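PDB 4RLC: outer membrane porin F from Pseudomonas aeruginosa, which forms an eight-stranded beta-barrel in the outer membrane and probably takes part in the passage of small molecules. Local coordinates for residues F26-F31 and S147-Y152; A108-T113 and M125-I130; T53-L58 and A88-G93. All coordinates share one frame; numbering follows the deposited sequence. Where two conformers were deposited one is given.

All three contacts belong to one closed eight-stranded barrel. Contacts 1 and 2 lie close together, with centres about 12 Å apart. They touch because strands 120-137 and 142-153 are neighbours in the sheet: Tyr-152 N approaches Ala-128 O at 2.8 Å, a probable hydrogen bond. Contact 3 stands apart, its centre about 19 Å from that of contact 1 and about 23 Å from that of contact 2. It shares the sheet with them through neighbouring strands 80-91 and 98-115. Contact 1 reaches across the barrel interior by side chains, whereas contacts 2 and 3 are backbone-paired parts of the wall. Detergent molecules (C8E) touch residues of all three.

Contact 1 of 3, residues F26-F31 and S147-Y152; sequences FGKRYF and SLDGQY. With C8E ((hydroxyethyloxy)tri(ethyloxy)octane), chain E.
Lys-28 lays its ammonium over the carboxylate of Asp-149. NZ stands 2.6 Å from OD2 of Asp-149, in a short salt bridge. It meets that oxygen from above the carboxylate plane, 67° out of it. The lysine chain is extended beyond CG, and the two side chains cross at about a right angle. CE of Lys-28 also passes 3.4 Å from OD2 of Asp-149.

A second polar link lies two residues further along each strand. Gln-151 NE2 donates to Tyr-30 OH at 3.0 Å, with an N-H...O angle of 152°. The hydroxyl lies close to the amide plane. Tyr-30 OH is also hydrogen-bonded to Tyr-65. The third meeting is apolar: Phe-31 CE2 packs against Leu-148 CD2 at 4.0 Å. Leu-148 also touches a bound detergent.

Arg-29 instead grips another detergent at the edge of its guanidinium. NH1 donates to O21 of that C8E at 2.6 Å, and NE adds a weak bond to the same oxygen. Asp-42 forms a salt bridge with this arginine.

The two backbones are not paired. Their axes stay 8.8 Å apart, and strand 164-174 runs between them. Charged and polar side-chain bridges across the barrel interior are characteristic of small eight-stranded outer membrane barrels, as in OmpA.

Contact 2 of 3, residues A108-T113 and M125-I130; sequences AHQNIT and MTMANI. With C8E ((hydroxyethyloxy)tri(ethyloxy)octane), chain D.
His-109 and Thr-126 face each other as a non-hydrogen-bonded pair, and their side chains cross at about a right angle. Thr-126 OG1 sits at the edge of the imidazole, in its plane, 3.8 Å from His-109 ND1. That is too far for a hydrogen bond, and ND1 is buried without a partner in the model. CG of His-109 is anti to the backbone N (chi1 -178°), which starts the ring off beside the carbonyl carbon. Met-125 N lies over one ring face. The other ring nitrogen, NE2, makes a weak hydrogen bond to Asn-111 OD1. A detergent molecule touches both residues of the pair: its C14 comes within 3.2 Å of Thr-126 OG1.

Ala-108, Gln-110, Met-125 and Met-127 start out on the other face of the sheet. Ala-108 CB is flanked by the amide of Asn-129, with ND2 of Asn-129 at 3.7 Å. Asn-129 ND2 donates to Asp-87 OD1, while its own OD1 is buried without a partner in the model. Met-127 bends at chi3 (-42°), and its CE lies 4.2 Å from Gln-110 OE1 at the end of an extended glutamine chain.

Four backbone hydrogen bonds hold the two strands in register. Ala-108 and Met-127 exchange a pair, as do Gln-110 and Met-125. The straightest joins Gln-110 N to Met-125 O at 2.8 Å, with an N-H...O angle of 171°. Two CA-H...O contacts lie between these pairs, from Thr-126 to Ala-108 O and from His-109 to Met-125 O.

The contact ties the two arms of the hairpin 98-115 and 120-137. Strand 80-91 pairs with the first arm, and strand 142-153 with the second.

Contact 3 of 3, residues T53-L58 and A88-G93; sequences TDDVEL and AIYHFG. With C8E ((hydroxyethyloxy)tri(ethyloxy)octane), chain B.
Ala-88 opens the second segment beside Leu-58. Its CB approaches Leu-58 CD2, but the leucine has two conformers, so this touch is doubtful in the other one.

Ile-89 follows and exchanges two backbone hydrogen bonds with Glu-57. Its CD1 also packs on Glu-57 O. Ile-89 O takes a CA-H...O contact from Val-56 as well.

Tyr-90 runs its side chain beside that of Asp-55 and points the same way, with Tyr-90 CE1 3.6 Å from Asp-55 CB. Val-56 CG2 meets the ring at its edge, 4.2 Å from Tyr-90 CD1.

His-91 grips one carbonyl twice. Its backbone N reaches Asp-55 O at 2.8 Å, and its ND1 reaches the same oxygen at 3.0 Å. The two donors come from opposite faces of the carbonyl plane. The ND1 bond holds the ring edge-on to Asp-55 O. Next round the edge, CE1 of His-91 lies 3.2 Å from Glu-57 OE1, with ring and carboxylate nearly coplanar. Lys-135 NZ forms a salt bridge with Glu-57 OE1 and a hydrogen bond with His-91 NE2.

Phe-92 is sandwiched: Tyr-90 CE2 sits over the centre of one face, and detergent C10 over the other.

Gly-93 turns with positive phi. A water donates to its O, and to Asp-55 OD1 at 2.6 Å. Arg-100 NH1 forms a salt bridge with Asp-55 OD1 and a hydrogen bond with Gly-93 O.

On the first segment, Thr-53 OG1 accepts from the backbone N of Asp-55 and of Val-56, forming an ST turn and an ST motif. Tight turns leading into paired antiparallel strands are consistent with the periplasmic end, where short turns are typical of such outer membrane barrels.

Contact 1 of 3, residues F26-F31 and S147-Y152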
loop_
_atom_site.group_PDB
_atom_site.type_symbol
_atom_site.label_atom_id
_atom_site.label_comp_id
_atom_site.label_asym_id
_atom_site.label_seq_id
_atom_site.Cartn_x
_atom_site.Cartn_y
_atom_site.Cartn_z
ATOM N N PHE A 26 -1.162 7.643 1.577
ATOM C CA PHE A 26 -0.677 7.319 0.185
ATOM C C PHE A 26 -1.629 7.695 -0.913
ATOM O O PHE A 26 -2.831 7.836 -0.711
ATOM C CB PHE A 26 -0.317 5.834 0.111
ATOM C CG PHE A 26 -1.466 4.902 0.202
ATOM C CD1 PHE A 26 -2.305 4.670 -0.841
ATOM C CD2 PHE A 26 -1.728 4.256 1.444
ATOM C CE1 PHE A 26 -3.398 3.792 -0.732
ATOM C CE2 PHE A 26 -2.797 3.396 1.547
ATOM C CZ PHE A 26 -3.650 3.206 0.492
ATOM N N GLY A 27 -1.113 7.709 -2.186
ATOM C CA GLY A 27 -1.919 7.952 -3.271
ATOM C C GLY A 27 -1.193 7.266 -4.453
ATOM O O GLY A 27 0.017 7.360 -4.578
ATOM N N LYS A 28 -1.941 6.467 -5.167
ATOM C CA LYS A 28 -1.402 5.602 -6.290
ATOM C C LYS A 28 -2.255 5.754 -7.543
ATOM O O LYS A 28 -3.443 6.050 -7.491
ATOM C CB LYS A 28 -1.416 4.158 -5.819
ATOM C CG LYS A 28 -0.641 3.862 -4.590
ATOM C CD LYS A 28 -0.874 2.422 -4.159
ATOM C CE LYS A 28 -0.156 2.126 -2.852
ATOM N NZ LYS A 28 0.106 0.648 -2.623
ATOM N N ARG A 29 -1.656 5.562 -8.731
ATOM C CA ARG A 29 -2.370 5.717 -9.935
ATOM C C ARG A 29 -2.006 4.481 -10.813
ATOM O O ARG A 29 -0.848 4.087 -10.844
ATOM C CB ARG A 29 -1.875 6.993 -10.656
ATOM C CG ARG A 29 -2.428 7.186 -12.047
ATOM C CD ARG A 29 -2.079 8.565 -12.629
ATOM N NE ARG A 29 -2.579 9.690 -11.815
ATOM C CZ ARG A 29 -3.819 10.208 -11.854
ATOM N NH1 ARG A 29 -4.132 11.234 -11.048
ATOM N NH2 ARG A 29 -4.770 9.701 -12.654
ATOM N N TYR A 30 -2.997 3.882 -11.449
ATOM C CA TYR A 30 -2.734 2.733 -12.333
ATOM C C TYR A 30 -1.923 3.136 -13.550
ATOM O O TYR A 30 -2.158 4.197 -14.103
ATOM C CB TYR A 30 -4.021 2.085 -12.836
ATOM C CG TYR A 30 -4.648 1.259 -11.763
ATOM C CD1 TYR A 30 -5.491 1.832 -10.861
ATOM C CD2 TYR A 30 -4.379 -0.087 -11.643
ATOM C CE1 TYR A 30 -6.072 1.096 -9.854
ATOM C CE2 TYR A 30 -4.961 -0.849 -10.630
ATOM C CZ TYR A 30 -5.829 -0.257 -9.755
ATOM O OH TYR A 30 -6.431 -0.971 -8.727
ATOM N N PHE A 31 -1.014 2.259 -13.970
ATOM C CA PHE A 31 -0.308 2.459 -15.233
ATOM C C PHE A 31 -0.306 1.235 -16.061
ATOM O O PHE A 31 0.114 1.388 -17.210
ATOM C CB PHE A 31 1.150 2.932 -15.060
ATOM C CG PHE A 31 2.072 1.929 -14.447
ATOM C CD1 PHE A 31 2.775 1.039 -15.214
ATOM C CD2 PHE A 31 2.255 1.896 -13.084
ATOM C CE1 PHE A 31 3.631 0.143 -14.639
ATOM C CE2 PHE A 31 3.111 1.037 -12.505
ATOM C CZ PHE A 31 3.818 0.132 -13.279
ATOM N N SER A 147 6.495 4.110 -4.710
ATOM C CA SER A 147 6.143 2.685 -4.732
ATOM C C SER A 147 5.691 2.217 -6.117
ATOM O O SER A 147 5.126 3.004 -6.892
ATOM C CB SER A 147 4.943 2.479 -3.718
ATOM O OG SER A 147 3.773 3.246 -4.029
ATOM N N LEU A 148 5.890 0.920 -6.378
ATOM C CA LEU A 148 5.281 0.175 -7.479
ATOM C C LEU A 148 4.585 -1.028 -6.912
ATOM O O LEU A 148 5.189 -1.727 -6.089
ATOM C CB LEU A 148 6.391 -0.337 -8.414
ATOM C CG LEU A 148 7.179 0.724 -9.125
ATOM C CD1 LEU A 148 8.307 0.060 -9.916
ATOM C CD2 LEU A 148 6.279 1.559 -10.052
ATOM N N ASP A 149 3.310 -1.241 -7.227
ATOM C CA ASP A 149 2.589 -2.351 -6.678
ATOM C C ASP A 149 1.841 -3.047 -7.820
ATOM O O ASP A 149 1.228 -2.366 -8.614
ATOM C CB ASP A 149 1.551 -1.884 -5.629
ATOM C CG ASP A 149 2.183 -1.262 -4.376
ATOM O OD1 ASP A 149 2.712 -2.046 -3.560
ATOM O OD2 ASP A 149 2.124 0.006 -4.153
ATOM N N GLY A 150 1.864 -4.378 -7.846
ATOM C CA GLY A 150 1.014 -5.232 -8.736
ATOM C C GLY A 150 -0.057 -5.985 -7.935
ATOM O O GLY A 150 0.242 -6.589 -6.868
ATOM N N GLN A 151 -1.279 -5.990 -8.465
ATOM C CA GLN A 151 -2.341 -6.749 -7.880
ATOM C C GLN A 151 -2.798 -7.775 -8.892
ATOM O O GLN A 151 -2.922 -7.479 -10.090
ATOM C CB GLN A 151 -3.521 -5.872 -7.505
ATOM C CG GLN A 151 -3.182 -4.697 -6.622
ATOM C CD GLN A 151 -4.343 -3.729 -6.597
ATOM O OE1 GLN A 151 -5.178 -3.781 -5.712
ATOM N NE2 GLN A 151 -4.428 -2.880 -7.613
ATOM N N TYR A 152 -2.918 -8.994 -8.405
ATOM C CA TYR A 152 -3.213 -10.143 -9.252
ATOM C C TYR A 152 -4.492 -10.820 -8.828
ATOM O O TYR A 152 -4.663 -11.149 -7.677
ATOM C CB TYR A 152 -2.066 -11.155 -9.219
ATOM C CG TYR A 152 -0.919 -10.647 -9.972
ATOM C CD1 TYR A 152 0.056 -9.814 -9.347
ATOM C CD2 TYR A 152 -0.785 -10.941 -11.316
ATOM C CE1 TYR A 152 1.106 -9.304 -10.086
ATOM C CE2 TYR A 152 0.251 -10.407 -12.067
ATOM C CZ TYR A 152 1.212 -9.617 -11.421
ATOM O OH TYR A 152 2.229 -9.106 -12.181
HETATM O O12 C8E E . 5.820 8.337 -8.559
HETATM C C13 C8E E . 5.072 9.145 -9.462
HETATM C C14 C8E E . 3.835 9.764 -8.817
HETATM O O15 C8E E . 2.881 8.758 -8.453
HETATM C C16 C8E E . 1.542 9.095 -8.715
HETATM C C17 C8E E . 0.772 9.287 -7.432
HETATM O O18 C8E E . -0.394 10.005 -7.783
HETATM C C19 C8E E . -1.585 9.581 -7.192
HETATM C C20 C8E E . -2.708 10.473 -7.607
HETATM O O21 C8E E . -2.566 10.957 -8.943
#

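Contact 2 of 3, residues A108-T113 and M125-I130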
loop_
_atom_site.group_PDB
_atom_site.type_symbol
_atom_site.label_atom_id
_atom_site.label_comp_id
_atom_site.label_asym_id
_atom_site.label_seq_id
_atom_site.Cartn_x
_atom_site.Cartn_y
_atom_site.Cartn_z
ATOM N N ALA A 108 -5.256 -8.627 -0.579
ATOM C CA ALA A 108 -6.148 -7.514 -0.596
ATOM C C ALA A 108 -7.558 -7.937 -0.893
ATOM O O ALA A 108 -7.818 -8.958 -1.530
ATOM C CB ALA A 108 -5.709 -6.428 -1.629
ATOM N N HIS A 109 -8.499 -7.140 -0.419
ATOM C CA HIS A 109 -9.873 -7.326 -0.731
ATOM C C HIS A 109 -10.408 -6.037 -1.334
ATOM O O HIS A 109 -10.251 -4.924 -0.735
ATOM C CB HIS A 109 -10.650 -7.708 0.565
ATOM C CG HIS A 109 -12.091 -7.978 0.357
ATOM N ND1 HIS A 109 -12.584 -9.209 -0.028
ATOM C CD2 HIS A 109 -13.167 -7.156 0.445
ATOM C CE1 HIS A 109 -13.903 -9.138 -0.157
ATOM N NE2 HIS A 109 -14.278 -7.902 0.133
ATOM N N GLN A 110 -11.011 -6.145 -2.519
ATOM C CA GLN A 110 -11.483 -4.997 -3.251
ATOM C C GLN A 110 -13.004 -5.039 -3.288
ATOM O O GLN A 110 -13.615 -6.126 -3.465
ATOM C CB GLN A 110 -10.860 -5.086 -4.678
ATOM C CG GLN A 110 -11.170 -3.953 -5.617
ATOM C CD GLN A 110 -10.618 -4.198 -7.016
ATOM O OE1 GLN A 110 -9.640 -3.584 -7.436
ATOM N NE2 GLN A 110 -11.214 -5.081 -7.707
ATOM N N ASN A 111 -13.645 -3.898 -3.069
ATOM C CA ASN A 111 -15.097 -3.790 -3.188
ATOM C C ASN A 111 -15.350 -2.684 -4.173
ATOM O O ASN A 111 -14.917 -1.538 -3.938
ATOM C CB ASN A 111 -15.785 -3.370 -1.892
ATOM C CG ASN A 111 -15.677 -4.351 -0.799
ATOM O OD1 ASN A 111 -16.262 -5.429 -0.845
ATOM N ND2 ASN A 111 -14.969 -3.988 0.226
ATOM N N ILE A 112 -16.016 -2.999 -5.270
ATOM C CA ILE A 112 -16.239 -2.026 -6.339
ATOM C C ILE A 112 -17.734 -1.976 -6.669
ATOM O O ILE A 112 -18.393 -3.005 -6.765
ATOM C CB ILE A 112 -15.427 -2.422 -7.594
ATOM C CG1 ILE A 112 -13.982 -1.942 -7.436
ATOM C CG2 ILE A 112 -16.013 -1.794 -8.839
ATOM C CD1 ILE A 112 -13.046 -2.551 -8.453
ATOM N N THR A 113 -18.253 -0.752 -6.836
ATOM C CA THR A 113 -19.561 -0.543 -7.377
ATOM C C THR A 113 -19.406 0.209 -8.692
ATOM O O THR A 113 -18.701 1.251 -8.788
ATOM C CB THR A 113 -20.411 0.282 -6.428
ATOM O OG1 THR A 113 -20.471 -0.419 -5.173
ATOM C CG2 THR A 113 -21.800 0.524 -7.016
ATOM N N MET A 125 -13.724 -8.832 -4.416
ATOM C CA MET A 125 -12.735 -9.756 -4.950
ATOM C C MET A 125 -11.519 -9.802 -4.026
ATOM O O MET A 125 -11.172 -8.780 -3.438
ATOM C CB MET A 125 -12.377 -9.237 -6.298
ATOM C CG MET A 125 -11.381 -10.028 -7.039
ATOM S SD MET A 125 -10.956 -9.250 -8.623
ATOM C CE MET A 125 -10.334 -10.734 -9.395
ATOM N N THR A 126 -10.901 -10.965 -3.893
ATOM C CA THR A 126 -9.620 -11.092 -3.152
ATOM C C THR A 126 -8.487 -11.166 -4.153
ATOM O O THR A 126 -8.624 -11.859 -5.138
ATOM C CB THR A 126 -9.648 -12.358 -2.269
ATOM O OG1 THR A 126 -10.701 -12.213 -1.318
ATOM C CG2 THR A 126 -8.306 -12.569 -1.549
ATOM N N MET A 127 -7.364 -10.460 -3.927
ATOM C CA MET A 127 -6.257 -10.452 -4.900
ATOM C C MET A 127 -4.942 -10.576 -4.111
ATOM O O MET A 127 -4.907 -10.390 -2.901
ATOM C CB MET A 127 -6.297 -9.148 -5.677
ATOM C CG MET A 127 -7.584 -8.964 -6.451
ATOM S SD MET A 127 -7.563 -7.331 -7.209
ATOM C CE MET A 127 -6.900 -6.339 -5.892
ATOM N N ALA A 128 -3.895 -11.000 -4.800
ATOM C CA ALA A 128 -2.576 -11.076 -4.215
ATOM C C ALA A 128 -1.844 -9.837 -4.615
ATOM O O ALA A 128 -2.015 -9.361 -5.766
ATOM C CB ALA A 128 -1.831 -12.281 -4.751
ATOM N N ASN A 129 -0.962 -9.367 -3.746
ATOM C CA ASN A 129 -0.195 -8.138 -3.982
ATOM C C ASN A 129 1.260 -8.424 -3.993
ATOM O O ASN A 129 1.704 -9.166 -3.174
ATOM C CB ASN A 129 -0.341 -7.123 -2.830
ATOM C CG ASN A 129 -1.726 -6.707 -2.601
ATOM O OD1 ASN A 129 -2.540 -6.700 -3.535
ATOM N ND2 ASN A 129 -2.045 -6.362 -1.351
ATOM N N ILE A 130 2.024 -7.813 -4.916
ATOM C CA ILE A 130 3.435 -7.805 -4.745
ATOM C C ILE A 130 3.870 -6.357 -5.013
ATOM O O ILE A 130 3.239 -5.631 -5.794
ATOM C CB ILE A 130 4.105 -8.814 -5.732
ATOM C CG1 ILE A 130 5.601 -8.836 -5.539
ATOM C CG2 ILE A 130 3.773 -8.485 -7.170
ATOM C CD1 ILE A 130 6.174 -10.216 -5.617
HETATM C C1 C8E D . -6.351 -6.259 12.632
HETATM C C2 C8E D . -6.852 -7.039 11.430
HETATM C C3 C8E D . -8.359 -6.883 11.239
HETATM C C4 C8E D . -8.708 -5.780 10.242
HETATM C C5 C8E D . -9.331 -6.334 8.956
HETATM C C6 C8E D . -8.294 -7.015 8.052
HETATM C C7 C8E D . -8.939 -7.797 6.908
HETATM C C8 C8E D . -8.579 -7.241 5.539
HETATM O O9 C8E D . -7.414 -7.874 5.022
HETATM C C10 C8E D . -7.353 -7.986 3.590
HETATM C C11 C8E D . -7.293 -9.431 3.101
HETATM O O12 C8E D . -8.583 -9.924 2.796
HETATM C C13 C8E D . -8.627 -11.006 1.870
HETATM C C14 C8E D . -10.051 -11.556 1.755
#

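Contact 3 of 3, residues T53-L58 and A88-G93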
loop_
_atom_site.group_PDB
_atom_site.type_symbol
_atom_site.label_atom_id
_atom_site.label_comp_id
_atom_site.label_asym_id
_atom_site.label_seq_id
_atom_site.Cartn_x
_atom_site.Cartn_y
_atom_site.Cartn_z
ATOM N N THR A 53 10.357 -6.932 13.297
ATOM C CA THR A 53 11.749 -6.893 13.566
ATOM C C THR A 53 12.292 -5.520 13.100
ATOM O O THR A 53 11.505 -4.638 12.716
ATOM C CB THR A 53 12.491 -8.015 12.769
ATOM O OG1 THR A 53 12.502 -7.671 11.346
ATOM C CG2 THR A 53 11.866 -9.383 12.966
ATOM N N ASP A 54 13.618 -5.343 13.075
ATOM C CA ASP A 54 14.171 -4.090 12.502
ATOM C C ASP A 54 13.863 -3.948 11.009
ATOM O O ASP A 54 13.898 -2.820 10.497
ATOM C CB ASP A 54 15.676 -3.979 12.682
ATOM C CG ASP A 54 16.114 -3.650 14.115
ATOM O OD1 ASP A 54 15.294 -3.341 15.024
ATOM O OD2 ASP A 54 17.357 -3.699 14.307
ATOM N N ASP A 55 13.571 -5.056 10.330
ATOM C CA ASP A 55 13.411 -5.025 8.896
ATOM C C ASP A 55 12.030 -5.374 8.391
ATOM O O ASP A 55 11.677 -4.957 7.306
ATOM C CB ASP A 55 14.403 -6.009 8.220
ATOM C CG ASP A 55 15.872 -5.769 8.590
ATOM O OD1 ASP A 55 16.233 -4.606 8.767
ATOM O OD2 ASP A 55 16.644 -6.788 8.596
ATOM N N VAL A 56 11.234 -6.159 9.182
ATOM C CA VAL A 56 9.973 -6.677 8.724
ATOM C C VAL A 56 8.830 -5.903 9.362
ATOM O O VAL A 56 8.740 -5.834 10.616
ATOM C CB VAL A 56 9.833 -8.145 9.108
ATOM C CG1 VAL A 56 8.477 -8.673 8.655
ATOM C CG2 VAL A 56 10.965 -8.930 8.478
ATOM N N GLU A 57 7.957 -5.366 8.517
ATOM C CA GLU A 57 6.821 -4.620 8.964
ATOM C C GLU A 57 5.542 -5.329 8.447
ATOM O O GLU A 57 5.492 -5.816 7.282
ATOM C CB GLU A 57 6.895 -3.226 8.395
ATOM C CG GLU A 57 5.713 -2.297 8.680
ATOM C CD GLU A 57 5.710 -0.993 7.891
ATOM O OE1 GLU A 57 6.557 -0.732 6.980
ATOM O OE2 GLU A 57 4.733 -0.198 8.178
ATOM N N LEU A 58 4.529 -5.412 9.311
ATOM C CA LEU A 58 3.210 -5.835 8.918
ATOM C C LEU A 58 2.357 -4.563 8.809
ATOM O O LEU A 58 2.420 -3.710 9.691
ATOM C CB LEU A 58 2.613 -6.757 9.988
ATOM C CG LEU A 58 3.336 -8.068 10.207
ATOM C CD1 LEU A 58 2.474 -8.978 11.075
ATOM C CD2 LEU A 58 3.657 -8.716 8.871
ATOM N N ALA A 88 3.100 -7.796 4.167
ATOM C CA ALA A 88 4.385 -7.896 4.822
ATOM C C ALA A 88 5.439 -7.214 4.020
ATOM O O ALA A 88 5.603 -7.521 2.799
ATOM C CB ALA A 88 4.739 -9.352 4.970
ATOM N N ILE A 89 6.223 -6.353 4.673
ATOM C CA ILE A 89 7.189 -5.521 3.969
ATOM C C ILE A 89 8.592 -5.766 4.547
ATOM O O ILE A 89 8.786 -5.757 5.768
ATOM C CB ILE A 89 6.805 -4.051 4.160
ATOM C CG1 ILE A 89 5.438 -3.802 3.534
ATOM C CG2 ILE A 89 7.848 -3.187 3.460
ATOM C CD1 ILE A 89 4.344 -3.869 4.569
ATOM N N TYR A 90 9.523 -6.151 3.678
ATOM C CA TYR A 90 10.872 -6.332 4.072
ATOM C C TYR A 90 11.672 -5.109 3.658
ATOM O O TYR A 90 11.743 -4.818 2.445
ATOM C CB TYR A 90 11.502 -7.609 3.385
ATOM C CG TYR A 90 12.957 -7.752 3.824
ATOM C CD1 TYR A 90 13.283 -8.235 5.082
ATOM C CD2 TYR A 90 13.967 -7.279 3.037
ATOM C CE1 TYR A 90 14.574 -8.318 5.494
ATOM C CE2 TYR A 90 15.280 -7.329 3.437
ATOM C CZ TYR A 90 15.597 -7.871 4.644
ATOM O OH TYR A 90 16.908 -7.874 4.992
ATOM N N HIS A 91 12.395 -4.501 4.597
ATOM C CA HIS A 91 13.198 -3.324 4.391
ATOM C C HIS A 91 14.639 -3.658 4.336
ATOM O O HIS A 91 15.226 -4.248 5.219
ATOM C CB HIS A 91 13.020 -2.264 5.473
ATOM C CG HIS A 91 11.628 -1.729 5.582
ATOM N ND1 HIS A 91 10.578 -2.425 6.153
ATOM C CD2 HIS A 91 11.125 -0.512 5.257
ATOM C CE1 HIS A 91 9.492 -1.671 6.182
ATOM N NE2 HIS A 91 9.795 -0.510 5.632
ATOM N N PHE A 92 15.239 -3.245 3.216
ATOM C CA PHE A 92 16.647 -3.206 3.108
ATOM C C PHE A 92 17.262 -2.006 3.819
ATOM O O PHE A 92 16.515 -1.155 4.413
ATOM C CB PHE A 92 17.056 -3.257 1.629
ATOM C CG PHE A 92 16.646 -4.516 0.949
ATOM C CD1 PHE A 92 15.380 -4.676 0.437
ATOM C CD2 PHE A 92 17.546 -5.580 0.840
ATOM C CE1 PHE A 92 14.996 -5.890 -0.151
ATOM C CE2 PHE A 92 17.180 -6.757 0.202
ATOM C CZ PHE A 92 15.912 -6.897 -0.293
ATOM N N GLY A 93 18.574 -1.952 3.866
ATOM C CA GLY A 93 19.206 -0.839 4.628
ATOM C C GLY A 93 18.983 -1.063 6.127
ATOM O O GLY A 93 18.612 -2.186 6.562
HETATM C C1 C8E B . 9.919 3.317 -7.851
HETATM C C2 C8E B . 11.087 2.689 -7.114
HETATM C C3 C8E B . 11.194 1.174 -7.208
HETATM C C4 C8E B . 12.303 0.710 -6.284
HETATM C C5 C8E B . 12.745 -0.738 -6.353
HETATM C C6 C8E B . 13.698 -1.026 -5.193
HETATM C C7 C8E B . 13.748 -2.475 -4.703
HETATM C C8 C8E B . 14.798 -2.617 -3.596
HETATM O O9 C8E B . 15.207 -3.968 -3.324
HETATM C C10 C8E B . 16.588 -4.283 -2.990
HETATM C C11 C8E B . 17.517 -3.229 -2.392
HETATM O O12 C8E B . 18.777 -3.903 -2.363
HETATM C C13 C8E B . 19.867 -3.445 -1.568
HETATM C C14 C8E B . 20.219 -1.997 -1.804
HETATM O O15 C8E B . 19.500 -1.337 -0.749
HETATM O O HOH W 1 18.536 -3.648 9.478
#